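Local structure of endoglucanase (Uncultured bacterium, 3X17) at residues 182-187 against 231-236; 243-248 against 271-276; 318-323 against 332-337. The protein hydrolyses internal beta-1,4-glucosidic bonds of cellulose, as an endoglucanase of glycoside hydrolase family 9 that carries an Ig-like domain ahead of its catalytic barrel. One frame throughout, in Å; residues are numbered along the deposited sequence.

Contact 1: residues 182-187 against 231-236; sequences KYVTTT and EWLFRM
Val184 and Leu233 mark the closest backbone approach, their CA atoms 6.9 Å apart, where short strand 182-183 turns into helix 184-200 and meets the last turn of helix 221-235. Helical geometry ends at Met236. At the other helix start, Tyr183 holds the N-cap position, and its O is gripped by both Thr187 N and Thr187 OG1, the hydroxyl (3.0 Å from that O) lying 42° out of the carbonyl plane. A threonine suits this turn, since its hydroxyl spends itself on its own helix while CG2 stays apolar and packs at 3.8 Å on Leu233 CD2.

The indole of Trp232 carries most of the contact. Its CG is anti to the backbone N (chi1 -176°), and the ring reaches across to the other segment, between two unbranched side chains: Met236 CG lies 3.4 Å above one face and Lys182 CD 4.1 Å above the opposite one, both offset toward the rim. Lys182 passes obliquely, with CB 3.5 Å from Trp232 CH2, and its bend at chi3 (-61°) puts CE 3.4 Å from Trp232 NE1. NZ and NE1 are both donors and do not bond each other; instead both give to Ala170 O, while NZ also has Gly172 O and a salt bridge to Asp152. A lysine thus serves twice, its methylenes as a lid on the indole and its amine as a buried charge with a carboxylate mate. Val184 CG2 fits among Leu233 CD2, Met236 CB (4.1 Å) and the indole.

Lys182 also touches the zinc ligand Cys132. Side-chain packing between helices that follow each other in the chain, here 184-200 and 221-235, is what builds the (alpha/alpha)6 barrel of family 9.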
# COMPACT_ATOMS: atom_id res chain seq x y z
N LYS A 182 5.07 -8.58 -14.03
CA LYS A 182 5.64 -8.81 -12.72
C LYS A 182 6.91 -7.97 -12.64
O LYS A 182 7.68 -7.91 -13.59
CB LYS A 182 5.97 -10.28 -12.54
CG LYS A 182 4.76 -11.22 -12.84
CD LYS A 182 5.04 -12.67 -12.47
CE LYS A 182 6.21 -13.25 -13.25
NZ LYS A 182 6.21 -14.77 -13.17
N TYR A 183 7.04 -7.18 -11.60
CA TYR A 183 8.03 -6.10 -11.65
C TYR A 183 8.80 -6.14 -10.36
O TYR A 183 8.21 -6.12 -9.29
CB TYR A 183 7.31 -4.77 -11.73
CG TYR A 183 6.41 -4.60 -12.90
CD1 TYR A 183 5.08 -4.98 -12.81
CD2 TYR A 183 6.82 -3.87 -14.03
CE1 TYR A 183 4.19 -4.71 -13.82
CE2 TYR A 183 5.93 -3.57 -15.05
CZ TYR A 183 4.63 -4.03 -14.96
OH TYR A 183 3.74 -3.77 -15.98
N VAL A 184 10.12 -6.22 -10.45
CA VAL A 184 10.91 -6.36 -9.24
C VAL A 184 10.81 -5.12 -8.32
O VAL A 184 10.93 -5.22 -7.09
CB VAL A 184 12.38 -6.64 -9.56
CG1 VAL A 184 13.24 -6.36 -8.31
CG2 VAL A 184 12.55 -8.10 -9.95
N THR A 185 10.52 -3.97 -8.92
CA THR A 185 10.69 -2.69 -8.24
C THR A 185 9.56 -2.51 -7.23
O THR A 185 9.79 -2.09 -6.10
CB THR A 185 10.74 -1.52 -9.28
OG1 THR A 185 11.77 -1.79 -10.27
CG2 THR A 185 11.05 -0.18 -8.59
N THR A 186 8.37 -2.98 -7.58
CA THR A 186 7.22 -2.95 -6.68
C THR A 186 7.17 -4.19 -5.80
O THR A 186 6.74 -4.12 -4.65
CB THR A 186 5.89 -2.83 -7.46
OG1 THR A 186 5.93 -3.72 -8.58
CG2 THR A 186 5.64 -1.38 -7.94
N THR A 187 7.52 -5.35 -6.36
CA THR A 187 7.48 -6.60 -5.62
C THR A 187 8.38 -6.54 -4.40
O THR A 187 7.99 -6.99 -3.33
CB THR A 187 7.90 -7.84 -6.48
OG1 THR A 187 6.91 -8.08 -7.48
CG2 THR A 187 7.98 -9.15 -5.60
N GLU A 231 10.43 -15.65 -3.38
CA GLU A 231 10.89 -16.80 -4.18
C GLU A 231 10.92 -16.50 -5.68
O GLU A 231 11.83 -16.94 -6.40
CB GLU A 231 10.08 -18.04 -3.86
CG GLU A 231 10.50 -18.60 -2.50
CD GLU A 231 9.85 -19.92 -2.12
OE1 GLU A 231 8.67 -20.15 -2.49
OE2 GLU A 231 10.48 -20.69 -1.34
N TRP A 232 10.01 -15.64 -6.11
CA TRP A 232 10.07 -15.09 -7.45
C TRP A 232 11.25 -14.17 -7.69
O TRP A 232 11.93 -14.28 -8.70
CB TRP A 232 8.78 -14.39 -7.82
CG TRP A 232 8.84 -13.92 -9.21
CD1 TRP A 232 8.91 -14.70 -10.33
CD2 TRP A 232 8.98 -12.57 -9.66
NE1 TRP A 232 9.01 -13.91 -11.45
CE2 TRP A 232 9.11 -12.61 -11.06
CE3 TRP A 232 8.93 -11.33 -9.02
CZ2 TRP A 232 9.22 -11.46 -11.83
CZ3 TRP A 232 9.05 -10.18 -9.79
CH2 TRP A 232 9.21 -10.26 -11.17
N LEU A 233 11.52 -13.28 -6.73
CA LEU A 233 12.79 -12.54 -6.72
C LEU A 233 14.05 -13.41 -6.90
O LEU A 233 14.97 -13.01 -7.63
CB LEU A 233 12.92 -11.65 -5.46
CG LEU A 233 11.90 -10.52 -5.25
CD1 LEU A 233 12.36 -9.56 -4.13
CD2 LEU A 233 11.60 -9.73 -6.58
N PHE A 234 14.15 -14.53 -6.18
CA PHE A 234 15.25 -15.46 -6.39
C PHE A 234 15.39 -15.82 -7.89
O PHE A 234 16.50 -15.82 -8.43
CB PHE A 234 15.11 -16.76 -5.57
CG PHE A 234 15.20 -16.56 -4.07
CD1 PHE A 234 16.12 -15.66 -3.52
CD2 PHE A 234 14.43 -17.34 -3.22
CE1 PHE A 234 16.18 -15.47 -2.13
CE2 PHE A 234 14.57 -17.24 -1.83
CZ PHE A 234 15.42 -16.29 -1.28
N ARG A 235 14.27 -16.13 -8.54
CA ARG A 235 14.32 -16.58 -9.95
C ARG A 235 14.72 -15.42 -10.86
O ARG A 235 15.14 -15.63 -12.00
CB ARG A 235 12.98 -17.18 -10.38
CG ARG A 235 12.46 -18.33 -9.47
CD ARG A 235 11.01 -18.76 -9.82
NE ARG A 235 10.49 -19.69 -8.82
CZ ARG A 235 9.54 -19.42 -7.90
NH1 ARG A 235 8.77 -18.33 -7.96
NH2 ARG A 235 9.29 -20.32 -6.96
N MET A 236 14.55 -14.19 -10.37
CA MET A 236 14.93 -12.98 -11.11
C MET A 236 16.39 -12.56 -10.85
O MET A 236 16.83 -11.48 -11.28
CB MET A 236 13.99 -11.82 -10.78
CG MET A 236 12.57 -11.96 -11.34
SD MET A 236 12.54 -12.02 -13.17
CE MET A 236 12.47 -10.25 -13.59

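Contact 2: residues 243-248 against 271-276; sequences VYHKLA and TTQDTA
His245 and Asp274 lead a buried, largely polar contact that ties strand 243-249 to the first turn of helix 272-288, just where strand 265-271 gives way to that helix. His245 CG stands anti to the backbone N (chi1 174°), and the ring offers ND1 at its edge to Asp274 OD2. The modelled separation of these two atoms, 2.4 Å, is very short and its exact value doubtful, but the bond is nearly straight at 164°. Ring and carboxylate planes are turned 45° apart. Asp274 OD1 is held by Thr185 and His245 NE2 by Pro330 O, so each polar group is fixed at both ends.

Thr275 OG1 works in two directions: it donates a hydrogen bond to Thr271 O (2.7 Å) and accepts from Val243 N (3.0 Å). Thr271 O also takes Thr275 N, the two donors reaching it from opposite faces of its plane. An alanine in place of Thr275 would probably leave the buried Val243 N without this acceptor. The bond from Thr271 N to Val243 O is weak, at 3.4 Å. Val243 itself packs its CB and CG2 on Thr275 CA.

The whole is a strand-to-helix junction of the catalytic domain, pinned by a His-carboxylate hydrogen bond.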
# COMPACT_ATOMS: atom_id res chain seq x y z
N VAL A 243 19.86 -8.36 -10.39
CA VAL A 243 18.45 -8.74 -10.42
C VAL A 243 17.74 -8.08 -11.61
O VAL A 243 17.91 -6.88 -11.85
CB VAL A 243 17.71 -8.38 -9.09
CG1 VAL A 243 16.22 -8.75 -9.15
CG2 VAL A 243 18.37 -9.11 -7.93
N TYR A 244 17.09 -8.91 -12.43
CA TYR A 244 16.36 -8.42 -13.61
C TYR A 244 15.21 -7.52 -13.18
O TYR A 244 14.69 -7.64 -12.07
CB TYR A 244 15.83 -9.59 -14.47
CG TYR A 244 16.93 -10.43 -15.07
CD1 TYR A 244 17.78 -9.91 -16.05
CD2 TYR A 244 17.17 -11.73 -14.62
CE1 TYR A 244 18.82 -10.66 -16.58
CE2 TYR A 244 18.21 -12.50 -15.15
CZ TYR A 244 19.03 -11.96 -16.12
OH TYR A 244 20.08 -12.70 -16.63
N HIS A 245 14.80 -6.64 -14.08
CA HIS A 245 13.96 -5.52 -13.71
C HIS A 245 12.50 -5.93 -13.65
O HIS A 245 11.76 -5.49 -12.78
CB HIS A 245 14.14 -4.38 -14.70
CG HIS A 245 13.21 -3.24 -14.47
ND1 HIS A 245 13.18 -2.54 -13.28
CD2 HIS A 245 12.42 -2.56 -15.33
CE1 HIS A 245 12.37 -1.50 -13.40
NE2 HIS A 245 11.87 -1.51 -14.63
N LYS A 246 12.07 -6.73 -14.60
CA LYS A 246 10.67 -7.02 -14.73
C LYS A 246 10.49 -8.07 -15.81
O LYS A 246 11.46 -8.44 -16.51
CB LYS A 246 9.90 -5.74 -15.11
CG LYS A 246 10.25 -5.22 -16.52
CD LYS A 246 9.33 -4.10 -16.96
CE LYS A 246 9.88 -3.44 -18.24
NZ LYS A 246 8.89 -2.51 -18.87
N LEU A 247 9.29 -8.62 -15.87
CA LEU A 247 8.97 -9.71 -16.76
C LEU A 247 7.61 -9.45 -17.34
O LEU A 247 6.62 -9.33 -16.61
CB LEU A 247 8.97 -11.02 -15.98
CG LEU A 247 9.07 -12.27 -16.84
CD1 LEU A 247 9.61 -13.42 -15.97
CD2 LEU A 247 7.71 -12.61 -17.49
N ALA A 248 7.53 -9.34 -18.65
CA ALA A 248 6.24 -8.99 -19.26
C ALA A 248 6.23 -9.33 -20.74
O ALA A 248 7.27 -9.65 -21.30
CB ALA A 248 5.92 -7.50 -19.04
N THR A 271 19.01 -4.02 -13.23
CA THR A 271 19.08 -2.66 -12.75
C THR A 271 19.71 -2.76 -11.36
O THR A 271 19.51 -3.76 -10.65
CB THR A 271 17.65 -2.16 -12.65
OG1 THR A 271 17.34 -1.28 -13.75
CG2 THR A 271 17.36 -1.57 -11.35
N THR A 272 20.54 -1.78 -10.99
CA THR A 272 21.12 -1.74 -9.65
C THR A 272 20.11 -1.38 -8.56
O THR A 272 20.19 -1.94 -7.48
CB THR A 272 22.33 -0.78 -9.56
OG1 THR A 272 21.99 0.48 -10.16
CG2 THR A 272 23.51 -1.38 -10.32
N GLN A 273 19.15 -0.49 -8.83
CA GLN A 273 18.06 -0.25 -7.85
C GLN A 273 17.27 -1.51 -7.51
O GLN A 273 16.94 -1.76 -6.35
CB GLN A 273 17.13 0.92 -8.24
CG GLN A 273 16.38 0.76 -9.56
CD GLN A 273 14.95 0.24 -9.39
OE1 GLN A 273 14.54 -0.14 -8.28
NE2 GLN A 273 14.20 0.18 -10.50
N ASP A 274 16.95 -2.31 -8.53
CA ASP A 274 16.26 -3.56 -8.30
C ASP A 274 17.14 -4.51 -7.50
O ASP A 274 16.66 -5.24 -6.63
CB ASP A 274 15.81 -4.23 -9.62
CG ASP A 274 14.64 -3.50 -10.28
OD1 ASP A 274 13.61 -3.29 -9.60
OD2 ASP A 274 14.74 -3.17 -11.50
N THR A 275 18.43 -4.54 -7.84
CA THR A 275 19.35 -5.44 -7.18
C THR A 275 19.41 -5.09 -5.66
O THR A 275 19.30 -5.96 -4.78
CB THR A 275 20.75 -5.36 -7.85
OG1 THR A 275 20.64 -5.75 -9.23
CG2 THR A 275 21.74 -6.25 -7.15
N ALA A 276 19.46 -3.79 -5.37
CA ALA A 276 19.55 -3.30 -3.98
C ALA A 276 18.20 -3.47 -3.23
O ALA A 276 18.18 -3.95 -2.10
CB ALA A 276 19.98 -1.82 -3.98

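Contact 3: residues 318-323 against 332-337. With CA (calcium ion), chain E.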
# COMPACT_ATOMS: atom_id res chain seq x y z
N LEU A 318 20.95 2.01 -14.57
CA LEU A 318 19.59 2.43 -14.47
C LEU A 318 19.07 2.78 -15.86
O LEU A 318 18.60 3.89 -16.09
CB LEU A 318 19.49 3.63 -13.52
CG LEU A 318 19.95 3.28 -12.08
CD1 LEU A 318 20.15 4.50 -11.20
CD2 LEU A 318 18.97 2.34 -11.41
N ASP A 319 19.14 1.82 -16.77
CA ASP A 319 18.68 2.04 -18.15
C ASP A 319 17.28 1.52 -18.36
O ASP A 319 17.02 0.32 -18.15
CB ASP A 319 19.62 1.35 -19.13
CG ASP A 319 21.04 1.84 -19.02
OD1 ASP A 319 21.23 3.08 -18.92
OD2 ASP A 319 21.95 1.00 -19.07
N TYR A 320 16.43 2.37 -18.89
CA TYR A 320 15.03 2.03 -19.10
C TYR A 320 14.63 2.37 -20.54
O TYR A 320 13.88 3.31 -20.78
CB TYR A 320 14.13 2.76 -18.09
CG TYR A 320 14.48 2.48 -16.63
CD1 TYR A 320 14.10 1.31 -16.00
CD2 TYR A 320 15.22 3.40 -15.89
CE1 TYR A 320 14.43 1.06 -14.67
CE2 TYR A 320 15.59 3.15 -14.57
CZ TYR A 320 15.14 2.01 -13.95
OH TYR A 320 15.49 1.78 -12.64
N PRO A 321 15.09 1.57 -21.52
CA PRO A 321 14.82 1.94 -22.90
C PRO A 321 13.32 2.07 -23.13
O PRO A 321 12.54 1.22 -22.67
CB PRO A 321 15.36 0.75 -23.71
CG PRO A 321 16.13 -0.10 -22.77
CD PRO A 321 15.66 0.22 -21.38
N ALA A 322 12.91 3.12 -23.82
CA ALA A 322 11.50 3.38 -24.04
C ALA A 322 10.78 2.19 -24.67
O ALA A 322 9.58 1.98 -24.44
CB ALA A 322 11.31 4.68 -24.90
N GLU A 323 11.50 1.41 -25.45
CA GLU A 323 10.88 0.26 -26.10
C GLU A 323 10.59 -0.93 -25.17
O GLU A 323 9.77 -1.79 -25.50
CB GLU A 323 11.67 -0.19 -27.34
CG GLU A 323 13.02 -0.81 -27.03
CD GLU A 323 14.16 0.22 -27.01
OE1 GLU A 323 13.88 1.44 -27.13
OE2 GLU A 323 15.33 -0.19 -26.84
N ASP A 332 10.69 3.39 -13.78
CA ASP A 332 12.01 3.86 -14.12
C ASP A 332 12.59 4.68 -12.96
O ASP A 332 12.59 5.94 -12.98
CB ASP A 332 11.96 4.67 -15.43
CG ASP A 332 10.90 5.74 -15.42
OD1 ASP A 332 9.88 5.60 -14.70
OD2 ASP A 332 11.12 6.77 -16.09
N ASP A 333 12.97 3.98 -11.90
CA ASP A 333 13.54 4.60 -10.70
C ASP A 333 14.98 5.02 -11.03
O ASP A 333 15.82 4.17 -11.31
CB ASP A 333 13.52 3.60 -9.54
CG ASP A 333 14.33 4.06 -8.33
OD1 ASP A 333 14.80 5.22 -8.27
OD2 ASP A 333 14.54 3.22 -7.43
N ARG A 334 15.20 6.31 -11.15
CA ARG A 334 16.43 6.81 -11.79
C ARG A 334 17.56 7.18 -10.81
O ARG A 334 18.55 7.80 -11.20
CB ARG A 334 16.10 7.93 -12.81
CG ARG A 334 15.04 7.43 -13.81
CD ARG A 334 14.88 8.22 -15.09
NE ARG A 334 15.56 7.54 -16.19
CZ ARG A 334 14.98 7.02 -17.26
NH1 ARG A 334 13.66 7.07 -17.41
NH2 ARG A 334 15.72 6.41 -18.17
N ASP A 335 17.47 6.66 -9.58
CA ASP A 335 18.55 6.83 -8.59
C ASP A 335 18.58 5.65 -7.62
O ASP A 335 17.57 5.34 -6.98
CB ASP A 335 18.34 8.16 -7.84
CG ASP A 335 19.45 8.45 -6.82
OD1 ASP A 335 20.39 7.66 -6.67
OD2 ASP A 335 19.34 9.49 -6.12
N ASP A 336 19.74 5.01 -7.48
CA ASP A 336 19.85 3.81 -6.67
C ASP A 336 20.43 4.03 -5.27
O ASP A 336 20.67 3.06 -4.52
CB ASP A 336 20.62 2.71 -7.42
CG ASP A 336 22.12 2.98 -7.52
OD1 ASP A 336 22.61 3.93 -6.87
OD2 ASP A 336 22.83 2.19 -8.19
N ALA A 337 20.74 5.28 -4.92
CA ALA A 337 21.44 5.54 -3.64
C ALA A 337 20.53 5.29 -2.43
O ALA A 337 20.97 4.74 -1.41
CB ALA A 337 22.02 7.01 -3.60
CA CA E . 15.67 4.81 -5.89
O HOH W 1 15.47 7.28 -5.66
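Leu318 faces Arg334 and Tyr320 faces Asp332, with CA atoms 6.0 Å and 6.1 Å apart, as two irregular chain segments run past each other in opposite directions. Tyr320 does most of the joining. Asp332 CA sits squarely over the ring centre, 3.5 Å from the centroid and 3° off the normal, a CH-pi contact. The phenol OH gives a hydrogen bond to Asp333 O (2.8 Å), so a tyrosine supplies both a flat floor and a polar end. At the ring's edge comes Arg334 NH2, and Tyr320 CD2 lies over the guanidinium centre; Arg334 NH1 also makes a salt bridge to Asp332 OD2, its hydrogen bond weak and bent. Leu318 lays CD1 against Arg334 O and CD2 against Asp333 O.

Beyond the ring, Asp333 has CG anti to the backbone N (chi1 169°), and both its carboxylate oxygens bind the calcium ion, OD2 at 2.5 Å. Asp335 O binds the calcium ion at 2.2 Å beside a water, and Asp338, Asp339 and Val377 complete the site.

Asp335 OD1 also caps Ala337 N (3.0 Å) at the start of helix 337-351, while Asp336 OD2 bonds Thr272 on helix 272-288. Leu318 lies against that same helix, and Tyr320 against Thr271 of strand 265-271.

In the fold
Contacts 1 and 2 are wholly buried and share a sheet, since strands 182-183 and 243-249 are neighbours; contact 3 is partly exposed, in the loop between helices 294-312 and 337-351. Their chemistry follows their place. Contact 1 is mostly apolar layering around an indole, contact 2 is buried hydrogen bonding, and contact 3 mixes aromatic packing with carboxylates and calcium. Contact 2 links the others: Met236 O of contact 1 bonds Tyr244 N, and Gln273 NE2 bonds both Thr185 OG1 of contact 1 and Tyr320 OH of contact 3. The His245 and Tyr320 rings meet edge-to-face. Contacts 1 and 3 do not touch, although their nearest atoms are only about 5 Å apart.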